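Local atomic coordinates of IroE-like serine hydrolase (Shewanella oneidensis, PDB entry 3GFF), a protein that probably hydrolyses ester bonds, as a putative serine esterase of the esterase D family with an alpha/beta-hydrolase fold. Residues R20-T25 and R86-T91; V79-T84 and L118-K123. All blocks are in the same frame, centred on the assembly; numbering follows the deposited sequence.

Interaction 1. Residues R20-T25 and R86-T91; sequences RLLKET and RMRDYT
A salt bridge between Glu24 and Arg88, flanked by Leu22, joins the turn between strands 12-19 and 24-31 to the short helix 86-89. The contact is small, partly buried and lies by the hairpin of these two strands at one edge of the central sheet. Glu24 sits at the start of strand 24-31. The hairpin closes with a G1 beta bulge, in which Lys23 and Glu24 lie across from Ser19.

The bridge runs from Arg88 NH2 to Glu24 OE2 at 3.0 Å, with an N-H...O angle of 156°. The oxygen lies in the guanidinium plane, at its edge. The nitrogen, however, stands above the carboxylate plane, and the two flat groups are turned 42° apart. The second carboxylate oxygen, Glu24 OE1, stays 3.6 Å from Arg88 NH1, so the pair is not a two-pronged grip. The glutamate and the arginine reach for each other from opposite directions. Beyond CG the glutamate chain is extended, while the arginine bends at chi3 (64°), which brings its head back beside Asp89.

There the neighbouring aspartate takes two bonds on one atom. Arg88 NE reaches Asp89 OD1 at 2.8 Å, and Arg88 NH2 meets the same OD1 at 2.9 Å on its syn lone pair. Leu22 CD2 lies over one face of the Arg88 guanidinium, 4.3 Å from Arg88 NH2.

Arg26 pairs with both acids as well, though Asp89 OD2 is less surely placed and the detail of that bridge is doubtful. Thr84 OG1 is a further hydrogen-bonding partner of Glu24 OE2.

Two arginines thus share two carboxylates. Their positive charge would offset the repulsion between the acids and probably favour both staying ionised. The paired bonds to Asp89 also limit rotation of the Arg88 head, keeping NH2 directed at Glu24.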
loop_
_atom_site.group_PDB
_atom_site.type_symbol
_atom_site.label_atom_id
_atom_site.label_comp_id
_atom_site.label_asym_id
_atom_site.label_seq_id
_atom_site.Cartn_x
_atom_site.Cartn_y
_atom_site.Cartn_z
ATOM N N ARG A 20 -18.087 -21.697 -20.872
ATOM C CA ARG A 20 -18.400 -22.969 -21.523
ATOM C C ARG A 20 -17.395 -24.052 -21.086
ATOM O O ARG A 20 -17.764 -25.204 -20.903
ATOM C CB ARG A 20 -18.271 -22.761 -23.014
ATOM C CG ARG A 20 -19.080 -21.567 -23.516
ATOM C CD ARG A 20 -20.162 -21.957 -24.335
ATOM N NE ARG A 20 -19.590 -22.568 -25.513
ATOM C CZ ARG A 20 -20.298 -23.206 -26.426
ATOM N NH1 ARG A 20 -21.639 -23.293 -26.331
ATOM N NH2 ARG A 20 -19.669 -23.758 -27.446
ATOM N N LEU A 21 -16.119 -23.649 -20.980
ATOM C CA LEU A 21 -15.021 -24.489 -20.505
ATOM C C LEU A 21 -15.212 -24.984 -19.068
ATOM O O LEU A 21 -15.047 -26.152 -18.809
ATOM C CB LEU A 21 -13.690 -23.706 -20.519
ATOM C CG LEU A 21 -12.792 -23.908 -21.730
ATOM C CD1 LEU A 21 -11.682 -22.866 -21.819
ATOM C CD2 LEU A 21 -12.222 -25.339 -21.612
ATOM N N LEU A 22 -15.488 -24.058 -18.146
ATOM C CA LEU A 22 -15.696 -24.382 -16.738
ATOM C C LEU A 22 -17.160 -24.805 -16.423
ATOM O O LEU A 22 -17.439 -25.289 -15.326
ATOM C CB LEU A 22 -15.194 -23.220 -15.835
ATOM C CG LEU A 22 -13.674 -22.953 -15.940
ATOM C CD1 LEU A 22 -13.160 -21.794 -15.080
ATOM C CD2 LEU A 22 -12.905 -24.243 -15.600
ATOM N N LYS A 23 -18.066 -24.655 -17.385
ATOM C CA LYS A 23 -19.473 -25.059 -17.227
ATOM C C LYS A 23 -20.137 -24.350 -16.027
ATOM O O LYS A 23 -20.916 -24.936 -15.272
ATOM C CB LYS A 23 -19.577 -26.597 -17.133
ATOM C CG LYS A 23 -20.899 -27.175 -17.633
ATOM C CD LYS A 23 -20.980 -28.715 -17.549
ATOM C CE LYS A 23 -22.141 -29.291 -18.412
ATOM N NZ LYS A 23 -23.547 -28.834 -18.064
ATOM N N GLU A 24 -19.826 -23.065 -15.879
ATOM C CA GLU A 24 -20.368 -22.231 -14.800
ATOM C C GLU A 24 -20.317 -20.768 -15.188
ATOM O O GLU A 24 -19.688 -20.385 -16.168
ATOM C CB GLU A 24 -19.567 -22.438 -13.488
ATOM C CG GLU A 24 -18.093 -22.103 -13.603
ATOM C CD GLU A 24 -17.240 -22.484 -12.373
ATOM O OE1 GLU A 24 -17.669 -23.290 -11.524
ATOM O OE2 GLU A 24 -16.098 -22.006 -12.286
ATOM N N THR A 25 -21.001 -19.961 -14.394
ATOM C CA THR A 25 -20.949 -18.523 -14.496
ATOM C C THR A 25 -19.701 -18.085 -13.749
ATOM O O THR A 25 -19.437 -18.561 -12.642
ATOM C CB THR A 25 -22.140 -17.889 -13.786
ATOM O OG1 THR A 25 -23.336 -18.446 -14.328
ATOM C CG2 THR A 25 -22.144 -16.352 -13.970
ATOM N N ARG A 86 -11.768 -22.507 -5.694
ATOM C CA ARG A 86 -10.364 -22.121 -5.602
ATOM C C ARG A 86 -9.375 -23.300 -5.562
ATOM O O ARG A 86 -8.336 -23.262 -6.207
ATOM C CB ARG A 86 -10.201 -21.269 -4.352
ATOM C CG ARG A 86 -8.790 -20.761 -4.085
ATOM C CD ARG A 86 -8.819 -19.625 -3.076
ATOM N NE ARG A 86 -7.604 -18.839 -3.208
ATOM C CZ ARG A 86 -6.524 -18.985 -2.443
ATOM N NH1 ARG A 86 -6.518 -19.874 -1.440
ATOM N NH2 ARG A 86 -5.449 -18.224 -2.672
HETATM N N MSE A 87 -9.678 -24.344 -4.804
HETATM C CA MSE A 87 -8.757 -25.471 -4.764
HETATM C C MSE A 87 -8.721 -26.181 -6.114
HETATM O O MSE A 87 -7.741 -26.791 -6.458
HETATM C CB MSE A 87 -9.081 -26.447 -3.633
HETATM C CG MSE A 87 -8.669 -25.949 -2.224
HETATM SE SE MSE A 87 -6.740 -25.560 -2.065
HETATM C CE MSE A 87 -6.203 -27.360 -2.421
ATOM N N ARG A 88 -9.784 -26.077 -6.879
ATOM C CA ARG A 88 -9.851 -26.749 -8.160
ATOM C C ARG A 88 -9.060 -25.975 -9.180
ATOM O O ARG A 88 -8.244 -26.558 -9.867
ATOM C CB ARG A 88 -11.297 -26.883 -8.622
ATOM C CG ARG A 88 -11.532 -27.679 -9.907
ATOM C CD ARG A 88 -12.924 -27.368 -10.442
ATOM N NE ARG A 88 -13.029 -25.958 -10.812
ATOM C CZ ARG A 88 -14.153 -25.338 -11.158
ATOM N NH1 ARG A 88 -15.317 -25.986 -11.188
ATOM N NH2 ARG A 88 -14.121 -24.047 -11.475
ATOM N N ASP A 89 -9.264 -24.654 -9.225
ATOM C CA ASP A 89 -8.696 -23.803 -10.260
ATOM C C ASP A 89 -7.291 -23.310 -10.028
ATOM O O ASP A 89 -6.632 -22.948 -10.973
ATOM C CB ASP A 89 -9.572 -22.572 -10.439
ATOM C CG ASP A 89 -10.983 -22.907 -10.896
ATOM O OD1 ASP A 89 -11.181 -23.958 -11.550
ATOM O OD2 ASP A 89 -11.902 -22.107 -10.604
ATOM N N TYR A 90 -6.837 -23.280 -8.785
ATOM C CA TYR A 90 -5.533 -22.714 -8.473
ATOM C C TYR A 90 -4.444 -23.745 -8.273
ATOM O O TYR A 90 -3.304 -23.367 -8.021
ATOM C CB TYR A 90 -5.645 -21.761 -7.260
ATOM C CG TYR A 90 -6.235 -20.399 -7.566
ATOM C CD1 TYR A 90 -7.034 -20.190 -8.681
ATOM C CD2 TYR A 90 -6.071 -19.342 -6.687
ATOM C CE1 TYR A 90 -7.581 -18.975 -8.952
ATOM C CE2 TYR A 90 -6.646 -18.082 -6.952
ATOM C CZ TYR A 90 -7.412 -17.919 -8.076
ATOM O OH TYR A 90 -8.029 -16.699 -8.371
ATOM N N THR A 91 -4.795 -25.033 -8.394
ATOM C CA THR A 91 -3.842 -26.138 -8.218
ATOM C C THR A 91 -3.506 -26.803 -9.547
ATOM O O THR A 91 -4.381 -27.171 -10.299
ATOM C CB THR A 91 -4.343 -27.161 -7.158
ATOM O OG1 THR A 91 -5.638 -27.664 -7.499
ATOM C CG2 THR A 91 -4.404 -26.478 -5.760
#

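Interaction 2. Residues V79-T84 and L118-K123; sequences VGIHNT and LDFIEK
Ile81 touches Phe120 and Ile121, an apolar contact between the end of strand 77-81 and helix 114-132. All three residues are buried. Two methyl groups of the isoleucine divide the work, one for each partner.

The aliphatic-aromatic part falls to the CG2 branch. Ile81 CG2 lies 4.1 Å from Phe120 CE2, at the edge of the ring and near its plane. The methyl therefore meets the ring rim and does not stack on a face. The two side chains run past one another, pointing opposite ways.

The aliphatic part falls to the longer branch. Ile81 CD1 meets Ile121 CD1 at 4.0 Å, methyl against methyl, and the two side chains cross at a slant. In Ile81, CG1 stands anti to the carbonyl carbon (chi1 -51°) and the side chain then runs straight on (chi2 175°), carrying CD1 out to the helix. Ile121 has much the same shape. Although it leaves the helix to one side, its tip comes in to Ile81.

A helix packed on the central sheet by apolar side chains fits the layered build of the alpha/beta-hydrolase fold. Strand 77-81 lies between strands 24-31 and 43-48, with Gly80 bonded through its backbone to Val29 and Ile81 to Leu48. The Ile81 side chain also touches Arg26 and Tyr47 on these strands. Leu125, further along helix 114-132, packs against both Ile81 and Phe120, continuing the join between helix and sheet.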
loop_
_atom_site.group_PDB
_atom_site.type_symbol
_atom_site.label_atom_id
_atom_site.label_comp_id
_atom_site.label_asym_id
_atom_site.label_seq_id
_atom_site.Cartn_x
_atom_site.Cartn_y
_atom_site.Cartn_z
ATOM N N VAL A 79 -8.110 -6.100 -14.028
ATOM C CA VAL A 79 -9.121 -7.139 -14.055
ATOM C C VAL A 79 -8.970 -8.027 -12.812
ATOM O O VAL A 79 -7.948 -8.645 -12.647
ATOM C CB VAL A 79 -9.026 -8.011 -15.323
ATOM C CG1 VAL A 79 -10.100 -9.115 -15.282
ATOM C CG2 VAL A 79 -9.253 -7.152 -16.528
ATOM N N GLY A 80 -9.982 -8.036 -11.935
ATOM C CA GLY A 80 -10.013 -8.903 -10.746
ATOM C C GLY A 80 -10.890 -10.125 -11.016
ATOM O O GLY A 80 -12.068 -9.992 -11.365
ATOM N N ILE A 81 -10.329 -11.318 -10.862
ATOM C CA ILE A 81 -11.078 -12.544 -11.148
ATOM C C ILE A 81 -11.591 -13.184 -9.855
ATOM O O ILE A 81 -10.822 -13.502 -8.962
ATOM C CB ILE A 81 -10.215 -13.548 -11.986
ATOM C CG1 ILE A 81 -9.620 -12.841 -13.192
ATOM C CG2 ILE A 81 -11.047 -14.781 -12.477
ATOM C CD1 ILE A 81 -8.679 -13.704 -13.980
ATOM N N HIS A 82 -12.900 -13.367 -9.731
ATOM C CA HIS A 82 -13.399 -13.981 -8.523
ATOM C C HIS A 82 -13.301 -15.475 -8.641
ATOM O O HIS A 82 -13.313 -16.008 -9.739
ATOM C CB HIS A 82 -14.842 -13.621 -8.205
ATOM C CG HIS A 82 -15.052 -12.170 -8.005
ATOM N ND1 HIS A 82 -16.298 -11.629 -7.817
ATOM C CD2 HIS A 82 -14.180 -11.132 -8.024
ATOM C CE1 HIS A 82 -16.183 -10.318 -7.676
ATOM N NE2 HIS A 82 -14.907 -9.991 -7.804
ATOM N N ASN A 83 -13.214 -16.121 -7.481
ATOM C CA ASN A 83 -13.208 -17.552 -7.365
ATOM C C ASN A 83 -14.599 -18.169 -7.217
ATOM O O ASN A 83 -15.570 -17.536 -6.786
ATOM C CB ASN A 83 -12.406 -17.966 -6.132
ATOM C CG ASN A 83 -10.935 -17.906 -6.354
ATOM O OD1 ASN A 83 -10.435 -18.477 -7.312
ATOM N ND2 ASN A 83 -10.224 -17.272 -5.451
ATOM N N THR A 84 -14.675 -19.427 -7.624
ATOM C CA THR A 84 -15.835 -20.250 -7.352
ATOM C C THR A 84 -15.161 -21.399 -6.553
ATOM O O THR A 84 -15.119 -21.357 -5.321
ATOM C CB THR A 84 -16.517 -20.687 -8.629
ATOM O OG1 THR A 84 -15.635 -21.516 -9.379
ATOM C CG2 THR A 84 -16.923 -19.461 -9.478
ATOM N N LEU A 118 -6.629 -21.637 -16.527
ATOM C CA LEU A 118 -5.809 -20.823 -17.422
ATOM C C LEU A 118 -6.432 -20.823 -18.832
ATOM O O LEU A 118 -6.445 -19.801 -19.528
ATOM C CB LEU A 118 -4.355 -21.314 -17.464
ATOM C CG LEU A 118 -3.513 -20.872 -16.262
ATOM C CD1 LEU A 118 -2.265 -21.767 -16.076
ATOM C CD2 LEU A 118 -3.174 -19.344 -16.412
ATOM N N ASP A 119 -6.937 -21.974 -19.264
ATOM C CA ASP A 119 -7.611 -22.055 -20.569
ATOM C C ASP A 119 -8.818 -21.129 -20.578
ATOM O O ASP A 119 -9.102 -20.452 -21.580
ATOM C CB ASP A 119 -8.053 -23.472 -20.863
ATOM C CG ASP A 119 -6.889 -24.399 -21.177
ATOM O OD1 ASP A 119 -5.764 -23.947 -21.472
ATOM O OD2 ASP A 119 -7.109 -25.593 -21.105
ATOM N N PHE A 120 -9.547 -21.104 -19.466
ATOM C CA PHE A 120 -10.675 -20.168 -19.283
ATOM C C PHE A 120 -10.257 -18.709 -19.517
ATOM O O PHE A 120 -10.958 -17.946 -20.171
ATOM C CB PHE A 120 -11.331 -20.341 -17.905
ATOM C CG PHE A 120 -11.946 -19.046 -17.348
ATOM C CD1 PHE A 120 -13.105 -18.501 -17.895
ATOM C CD2 PHE A 120 -11.351 -18.385 -16.256
ATOM C CE1 PHE A 120 -13.671 -17.311 -17.381
ATOM C CE2 PHE A 120 -11.896 -17.157 -15.754
ATOM C CZ PHE A 120 -13.056 -16.638 -16.334
ATOM N N ILE A 121 -9.103 -18.337 -18.987
ATOM C CA ILE A 121 -8.583 -16.983 -19.144
ATOM C C ILE A 121 -8.238 -16.712 -20.615
ATOM O O ILE A 121 -8.678 -15.718 -21.180
ATOM C CB ILE A 121 -7.364 -16.717 -18.218
ATOM C CG1 ILE A 121 -7.796 -16.751 -16.745
ATOM C CG2 ILE A 121 -6.658 -15.355 -18.588
ATOM C CD1 ILE A 121 -6.645 -16.690 -15.755
ATOM N N GLU A 122 -7.500 -17.618 -21.244
ATOM C CA GLU A 122 -7.065 -17.399 -22.621
ATOM C C GLU A 122 -8.105 -17.570 -23.679
ATOM O O GLU A 122 -8.062 -16.866 -24.693
ATOM C CB GLU A 122 -5.868 -18.302 -22.965
ATOM C CG GLU A 122 -4.637 -17.943 -22.157
ATOM C CD GLU A 122 -3.372 -18.559 -22.675
ATOM O OE1 GLU A 122 -3.106 -19.750 -22.432
ATOM O OE2 GLU A 122 -2.594 -17.819 -23.281
ATOM N N LYS A 123 -9.009 -18.526 -23.467
ATOM C CA LYS A 123 -9.976 -18.872 -24.480
ATOM C C LYS A 123 -11.291 -18.112 -24.321
ATOM O O LYS A 123 -11.961 -17.883 -25.303
ATOM C CB LYS A 123 -10.201 -20.391 -24.521
ATOM C CG LYS A 123 -8.933 -21.194 -24.820
ATOM C CD LYS A 123 -8.453 -21.022 -26.255
ATOM C CE LYS A 123 -7.322 -22.051 -26.612
ATOM N NZ LYS A 123 -6.845 -21.936 -28.042
#

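Overall arrangement
From the N terminus, the turn at 20-25 leads into strand 24-31. Interaction 1 closes a long loop from there to helix 86-89, spanning strands 43-48 and 77-81 and helix 51-65. Interaction 2 starts inside that loop, at 79-84, and closes on helix 114-132 beyond it. The two contacts therefore cross and do not nest. Their centres lie about 8 Å apart. They meet where Thr84 of 79-84 joins Glu24, and through Leu21, which packs on the backbone of helix 114-132. Interaction 1 ties helix 86-89 to the start of strand 24-31. Interaction 2 ties helix 114-132 to the end of strand 77-81, its neighbour in the sheet.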